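Local coordinates for protein mandelate racemase/muconate lactonizing enzyme (Jannaschia sp., PDB 4J3Z) that belongs to the enolase superfamily and probably, as in its relatives, abstracts a proton next to a substrate carboxylate, its own substrate being unassigned, at residues H56-F59 with T60-R64; M74-R77 with A78-S81; I290-G293 with K294-A297. All coordinates share one frame; numbering follows the deposited sequence.

Interaction 1 (H56-F59 with T60-R64)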
loop_
_atom_site.group_PDB
_atom_site.type_symbol
_atom_site.label_atom_id
_atom_site.label_comp_id
_atom_site.label_asym_id
_atom_site.label_seq_id
_atom_site.Cartn_x
_atom_site.Cartn_y
_atom_site.Cartn_z
ATOM N N HIS D 56 12.198 -16.359 -40.755
ATOM C CA HIS D 56 13.484 -16.844 -41.281
ATOM C C HIS D 56 14.687 -16.199 -40.579
ATOM O O HIS D 56 15.720 -16.841 -40.415
ATOM C CB HIS D 56 13.582 -16.632 -42.793
ATOM C CG HIS D 56 13.204 -17.836 -43.601
ATOM N ND1 HIS D 56 12.037 -17.905 -44.334
ATOM C CD2 HIS D 56 13.823 -19.029 -43.766
ATOM C CE1 HIS D 56 11.965 -19.080 -44.935
ATOM N NE2 HIS D 56 13.038 -19.780 -44.608
ATOM N N ASP D 57 14.550 -14.941 -40.168
ATOM C CA ASP D 57 15.616 -14.242 -39.429
ATOM C C ASP D 57 15.868 -14.900 -38.069
ATOM O O ASP D 57 17.014 -15.222 -37.750
ATOM C CB ASP D 57 15.276 -12.752 -39.270
ATOM C CG ASP D 57 16.487 -11.892 -38.939
ATOM O OD1 ASP D 57 17.050 -12.045 -37.831
ATOM O OD2 ASP D 57 16.864 -11.041 -39.784
ATOM N N VAL D 58 14.793 -15.117 -37.296
ATOM C CA VAL D 58 14.865 -15.671 -35.928
ATOM C C VAL D 58 15.467 -17.083 -35.904
ATOM O O VAL D 58 16.323 -17.395 -35.066
ATOM C CB VAL D 58 13.470 -15.651 -35.232
ATOM C CG1 VAL D 58 13.463 -16.444 -33.928
ATOM C CG2 VAL D 58 13.000 -14.216 -34.980
ATOM N N PHE D 59 15.028 -17.922 -36.838
ATOM C CA PHE D 59 15.518 -19.291 -36.974
ATOM C C PHE D 59 17.008 -19.324 -37.317
ATOM O O PHE D 59 17.803 -19.971 -36.621
ATOM C CB PHE D 59 14.679 -20.023 -38.034
ATOM C CG PHE D 59 15.195 -21.390 -38.402
ATOM C CD1 PHE D 59 14.939 -22.493 -37.588
ATOM C CD2 PHE D 59 15.925 -21.578 -39.575
ATOM C CE1 PHE D 59 15.406 -23.751 -37.931
ATOM C CE2 PHE D 59 16.400 -22.834 -39.923
ATOM C CZ PHE D 59 16.140 -23.922 -39.101
ATOM N N THR D 60 17.386 -18.615 -38.377
ATOM C CA THR D 60 18.774 -18.590 -38.862
ATOM C C THR D 60 19.739 -18.018 -37.814
ATOM O O THR D 60 20.836 -18.555 -37.592
ATOM C CB THR D 60 18.873 -17.792 -40.184
ATOM O OG1 THR D 60 18.020 -18.399 -41.172
ATOM C CG2 THR D 60 20.320 -17.746 -40.718
ATOM N N ARG D 61 19.308 -16.950 -37.150
ATOM C CA ARG D 61 20.179 -16.209 -36.245
ATOM C C ARG D 61 20.378 -16.845 -34.860
ATOM O O ARG D 61 21.380 -16.560 -34.207
ATOM C CB ARG D 61 19.678 -14.773 -36.112
ATOM C CG ARG D 61 20.724 -13.782 -35.640
ATOM C CD ARG D 61 20.131 -12.392 -35.505
ATOM N NE ARG D 61 19.636 -11.874 -36.782
ATOM C CZ ARG D 61 20.398 -11.328 -37.725
ATOM N NH1 ARG D 61 21.710 -11.217 -37.558
ATOM N NH2 ARG D 61 19.843 -10.893 -38.845
ATOM N N HIS D 62 19.442 -17.698 -34.422
ATOM C CA HIS D 62 19.492 -18.281 -33.068
ATOM C C HIS D 62 19.275 -19.792 -32.972
ATOM O O HIS D 62 19.524 -20.379 -31.915
ATOM C CB HIS D 62 18.435 -17.656 -32.147
ATOM C CG HIS D 62 18.291 -16.175 -32.273
ATOM N ND1 HIS D 62 19.203 -15.288 -31.742
ATOM C CD2 HIS D 62 17.307 -15.423 -32.821
ATOM C CE1 HIS D 62 18.800 -14.053 -31.985
ATOM N NE2 HIS D 62 17.647 -14.108 -32.627
ATOM N N MET D 63 18.764 -20.423 -34.025
ATOM C CA MET D 63 18.219 -21.777 -33.861
ATOM C C MET D 63 18.862 -22.863 -34.705
ATOM O O MET D 63 19.054 -23.976 -34.228
ATOM C CB MET D 63 16.701 -21.764 -34.034
ATOM C CG MET D 63 16.004 -20.850 -33.040
ATOM S SD MET D 63 14.210 -20.901 -33.141
ATOM C CE MET D 63 13.893 -22.595 -32.625
ATOM N N ARG D 64 19.206 -22.549 -35.947
ATOM C CA ARG D 64 19.919 -23.504 -36.789
ATOM C C ARG D 64 21.190 -24.010 -36.091
ATOM O O ARG D 64 21.888 -23.239 -35.426
ATOM C CB ARG D 64 20.269 -22.854 -38.124
ATOM C CG ARG D 64 20.657 -23.854 -39.185
ATOM C CD ARG D 64 20.788 -23.224 -40.555
ATOM N NE ARG D 64 21.271 -24.245 -41.473
ATOM C CZ ARG D 64 22.495 -24.304 -41.988
ATOM N NH1 ARG D 64 23.392 -23.372 -41.718
ATOM N NH2 ARG D 64 22.804 -25.297 -42.812
#
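D57 and R61, one helical turn apart, meet carboxylate to guanidinium. R61 presents its NE and NH2 edge, NE reaching D57 OD1 at 2.8 Å and NH2 reaching D57 OD2 at 3.1 Å, each on the syn side. Both oxygens lie close to the guanidinium plane, yet the two flat groups are turned 30° against each other. The bend of the arginine chain at chi3 (-62°) brings this edge back over the turn. Both groups also serve the second subunit, where N382 O takes R61 NH1 and G47 N donates to D57 OD2. V58 and H62 cross obliquely: H62 CD2 comes to 3.1 Å from V58 O, with V58 CG1 beside the ring. T60 turns its hydroxyl back to H56 O, 2.9 Å from OG1, a carbonyl that also takes T60 N. F59 lies at about a right angle to M63, CD1 being 4.0 Å from M63 CB, and F59 O receives M63 N and R64 N from opposite faces of its plane. F59 and M63 pack on strand 4-12 and helix 89-109, putting the C-terminal part of helix 48-62 and the residues after it in the sheet-and-helix N-terminal capping domain of the enolase superfamily.

Interaction 2 (M74-R77 with A78-S81)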
loop_
_atom_site.group_PDB
_atom_site.type_symbol
_atom_site.label_atom_id
_atom_site.label_comp_id
_atom_site.label_asym_id
_atom_site.label_seq_id
_atom_site.Cartn_x
_atom_site.Cartn_y
_atom_site.Cartn_z
ATOM N N MET D 74 17.576 -21.220 -26.591
ATOM C CA MET D 74 17.075 -20.505 -27.765
ATOM C C MET D 74 16.071 -19.410 -27.399
ATOM O O MET D 74 16.125 -18.305 -27.947
ATOM C CB MET D 74 16.507 -21.479 -28.779
ATOM C CG MET D 74 17.569 -22.369 -29.399
ATOM S SD MET D 74 16.884 -23.539 -30.581
ATOM C CE MET D 74 15.974 -24.672 -29.520
ATOM N N SER D 75 15.180 -19.704 -26.452
ATOM C CA SER D 75 14.218 -18.709 -25.958
ATOM C C SER D 75 14.908 -17.448 -25.432
ATOM O O SER D 75 14.539 -16.337 -25.818
ATOM C CB SER D 75 13.297 -19.312 -24.895
ATOM O OG SER D 75 12.540 -18.298 -24.254
ATOM N N ARG D 76 15.913 -17.626 -24.571
ATOM C CA ARG D 76 16.737 -16.504 -24.098
ATOM C C ARG D 76 17.377 -15.728 -25.258
ATOM O O ARG D 76 17.224 -14.513 -25.343
ATOM C CB ARG D 76 17.816 -16.976 -23.118
ATOM C CG ARG D 76 17.351 -17.364 -21.713
ATOM C CD ARG D 76 16.468 -16.339 -21.007
ATOM N NE ARG D 76 16.977 -14.978 -21.116
ATOM C CZ ARG D 76 16.504 -13.914 -20.464
ATOM N NH1 ARG D 76 15.485 -14.014 -19.613
ATOM N NH2 ARG D 76 17.070 -12.726 -20.664
ATOM N N ARG D 77 18.091 -16.431 -26.142
ATOM C CA ARG D 77 18.644 -15.836 -27.368
ATOM C C ARG D 77 17.578 -15.029 -28.131
ATOM O O ARG D 77 17.815 -13.879 -28.515
ATOM C CB ARG D 77 19.197 -16.924 -28.295
ATOM C CG ARG D 77 20.622 -17.413 -28.025
ATOM C CD ARG D 77 21.150 -18.195 -29.233
ATOM N NE ARG D 77 22.149 -19.206 -28.868
ATOM C CZ ARG D 77 22.470 -20.279 -29.593
ATOM N NH1 ARG D 77 21.887 -20.525 -30.759
ATOM N NH2 ARG D 77 23.386 -21.127 -29.140
ATOM N N ALA D 78 16.396 -15.625 -28.325
ATOM C CA ALA D 78 15.364 -15.004 -29.144
ATOM C C ALA D 78 14.687 -13.829 -28.447
ATOM O O ALA D 78 14.204 -12.911 -29.113
ATOM C CB ALA D 78 14.347 -16.033 -29.603
ATOM N N HIS D 79 14.657 -13.874 -27.112
ATOM C CA HIS D 79 14.164 -12.778 -26.265
ATOM C C HIS D 79 15.170 -11.637 -26.261
ATOM O O HIS D 79 14.802 -10.470 -26.369
ATOM C CB HIS D 79 13.943 -13.302 -24.840
ATOM C CG HIS D 79 13.427 -12.279 -23.865
ATOM N ND1 HIS D 79 12.121 -11.839 -23.863
ATOM C CD2 HIS D 79 14.034 -11.658 -22.824
ATOM C CE1 HIS D 79 11.952 -10.973 -22.881
ATOM N NE2 HIS D 79 13.097 -10.849 -22.231
ATOM N N SER D 80 16.447 -11.987 -26.152
ATOM C CA SER D 80 17.534 -11.013 -26.054
ATOM C C SER D 80 18.057 -10.506 -27.409
ATOM O O SER D 80 18.899 -9.613 -27.449
ATOM C CB SER D 80 18.687 -11.616 -25.259
ATOM O OG SER D 80 18.238 -12.182 -24.034
ATOM N N SER D 81 17.543 -11.055 -28.510
ATOM C CA SER D 81 18.018 -10.701 -29.858
ATOM C C SER D 81 18.180 -9.197 -30.090
ATOM O O SER D 81 17.353 -8.401 -29.639
ATOM C CB SER D 81 17.096 -11.284 -30.932
ATOM O OG SER D 81 17.662 -11.105 -32.223
#
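A78 donates its backbone N to M74 O at 2.7 Å, and its CB sits 3.3 Å from the same M74 O. Beyond, A78 and M74 both lean on F95 of helix 89-109, while R77 carries its guanidinium off to a salt bridge with E66. H79 follows, its N bonded to S75 O at 2.8 Å. With CG anti to the backbone N (chi1 -180°), its ring runs alongside R76 and points the same way. Ring and guanidinium planes are 65° apart: the CD2 edge of H79 lies over one face of the R76 guanidinium, toward its rim, 3.9 Å from NH2. R76 comes back to this place by bending at chi2 and chi3, and its NE is taken by M175 O of the second subunit. This is the C-terminal half of helix 71-80, in the N-terminal capping domain of the enolase superfamily, here lying against another copy of the protein. S80 doubles the hold on R76 O: its N arrives at 2.8 Å, nearly along the C=O axis, and its OG at 2.9 Å from above the carbonyl plane. The same hydroxyl is bonded to Q85 NE2. S81 lies where the chain turns away, its CB 3.6 Å from R77 O and its hydroxyl bonded to G45 O of the second subunit.

Interaction 3 (I290-G293 with K294-A297)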
loop_
_atom_site.group_PDB
_atom_site.type_symbol
_atom_site.label_atom_id
_atom_site.label_comp_id
_atom_site.label_asym_id
_atom_site.label_seq_id
_atom_site.Cartn_x
_atom_site.Cartn_y
_atom_site.Cartn_z
ATOM N N ILE D 290 5.293 -23.341 -26.167
ATOM C CA ILE D 290 4.756 -24.351 -25.245
ATOM C C ILE D 290 5.421 -24.310 -23.861
ATOM O O ILE D 290 4.740 -24.449 -22.843
ATOM C CB ILE D 290 4.883 -25.759 -25.858
ATOM C CG1 ILE D 290 4.264 -25.778 -27.259
ATOM C CG2 ILE D 290 4.251 -26.808 -24.953
ATOM C CD1 ILE D 290 4.547 -27.032 -28.055
ATOM N N TRP D 291 6.737 -24.101 -23.831
ATOM C CA TRP D 291 7.509 -24.077 -22.587
ATOM C C TRP D 291 7.250 -22.791 -21.821
ATOM O O TRP D 291 7.061 -22.813 -20.602
ATOM C CB TRP D 291 9.005 -24.260 -22.872
ATOM C CG TRP D 291 9.858 -24.496 -21.657
ATOM C CD1 TRP D 291 10.725 -23.609 -21.084
ATOM C CD2 TRP D 291 9.929 -25.690 -20.871
ATOM N NE1 TRP D 291 11.331 -24.176 -19.985
ATOM C CE2 TRP D 291 10.862 -25.452 -19.829
ATOM C CE3 TRP D 291 9.300 -26.941 -20.945
ATOM C CZ2 TRP D 291 11.185 -26.420 -18.871
ATOM C CZ3 TRP D 291 9.617 -27.903 -19.995
ATOM C CH2 TRP D 291 10.557 -27.636 -18.965
ATOM N N GLU D 292 7.218 -21.670 -22.536
ATOM C CA GLU D 292 6.786 -20.415 -21.936
ATOM C C GLU D 292 5.367 -20.583 -21.381
ATOM O O GLU D 292 5.094 -20.209 -20.244
ATOM C CB GLU D 292 6.899 -19.263 -22.943
ATOM C CG GLU D 292 7.024 -17.867 -22.325
ATOM C CD GLU D 292 8.335 -17.619 -21.564
ATOM O OE1 GLU D 292 9.236 -18.501 -21.553
ATOM O OE2 GLU D 292 8.464 -16.527 -20.956
ATOM N N GLY D 293 4.484 -21.187 -22.177
ATOM C CA GLY D 293 3.111 -21.520 -21.749
ATOM C C GLY D 293 3.070 -22.218 -20.406
ATOM O O GLY D 293 2.309 -21.819 -19.521
ATOM N N LYS D 294 3.908 -23.249 -20.245
ATOM C CA LYS D 294 4.071 -23.930 -18.954
ATOM C C LYS D 294 4.466 -22.982 -17.825
ATOM O O LYS D 294 3.971 -23.110 -16.699
ATOM C CB LYS D 294 5.107 -25.061 -19.041
ATOM C CG LYS D 294 4.571 -26.406 -19.498
ATOM C CD LYS D 294 3.515 -26.977 -18.556
ATOM C CE LYS D 294 4.121 -27.564 -17.293
ATOM N NZ LYS D 294 3.038 -28.203 -16.498
ATOM N N LYS D 295 5.292 -22.018 -18.098
ATOM C CA LYS D 295 5.653 -21.178 -17.031
ATOM C C LYS D 295 4.724 -20.025 -16.776
ATOM O O LYS D 295 4.721 -19.486 -15.734
ATOM C CB LYS D 295 7.120 -20.803 -17.100
ATOM C CG LYS D 295 7.555 -20.263 -18.392
ATOM C CD LYS D 295 8.917 -19.701 -18.250
ATOM C CE LYS D 295 9.985 -20.619 -18.742
ATOM N NZ LYS D 295 11.271 -20.166 -18.221
ATOM N N ILE D 296 3.896 -19.694 -17.724
ATOM C CA ILE D 296 2.753 -18.827 -17.487
ATOM C C ILE D 296 1.726 -19.589 -16.638
ATOM O O ILE D 296 1.018 -19.005 -15.812
ATOM C CB ILE D 296 2.098 -18.344 -18.804
ATOM C CG1 ILE D 296 3.112 -17.583 -19.666
ATOM C CG2 ILE D 296 0.869 -17.484 -18.509
ATOM C CD1 ILE D 296 2.702 -17.454 -21.120
ATOM N N ALA D 297 1.652 -20.897 -16.846
ATOM C CA ALA D 297 0.728 -21.745 -16.083
ATOM C C ALA D 297 1.154 -21.899 -14.622
ATOM O O ALA D 297 0.310 -22.020 -13.737
ATOM C CB ALA D 297 0.592 -23.101 -16.745
#
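W291 and K295 meet one turn apart on the first turns of helix 290-302, the lysine CE lying 3.9 Å from CD1 of the indole, obliquely to the ring. The tight part is the backbone and the buried flank. K294 N bonds I290 O at 3.0 Å, I296 N reaches E292 O at 2.8 Å nearly head-on to the carbonyl, and A297 N bonds G293 O at 2.9 Å. G293, with no side chain, is buried in the middle of these turns. K294 CB lies 3.4 Å from W291 O; beyond it the chain folds at chi2 and chi3, and its ammonium reaches E72 of the third subunit and L118 O. I296 lays CG1 against E292 O and packs on V266 and F269 of helix 266-274.

The partly exposed side is looser. K295 and E292 cross there with no direct bond: the carboxylate OE1 of E292 touches the aliphatic CD of K295 at 3.5 Å, whereas NZ stays 4.2 Å from it, beyond a salt bridge. K295 has CG wedged between its backbone N and carbonyl carbon (chi1 52°), which carries the chain back over the preceding turn between indole and carboxylate. V266 N donates to E292 OE2, and the indole NE1 donates to E72 of the same chain.

At the helix start, E99 of helix 89-109 accepts the N-H groups of I290 and W291, and W291 meets W103 ring to ring, planes about 25° apart. I290 and K294 pack on helix 315-327. Helix 290-302 lies in the connection from strand 279-280 to the parallel strand 306-307, between helices 266-274 and 315-327, and faces the capping domain.

From the N terminus the contacts come in series, none nested and none crossing, and each closes turns of a single helix. Interaction 1 ends helix 48-62; a loop then leads to helix 71-80 and interaction 2, about 10 Å away between centres. The two touch: M63 CE lies 3.7 Å from M74 SD, and R77 reaches back weakly to H62 O. Both lie in the N-terminal capping domain and face the second subunit. Interaction 3, far along the chain, belongs to the barrel domain and lies about 16 Å from interaction 2 between centres. They brush at S75 and E292, where the capping domain meets the barrel.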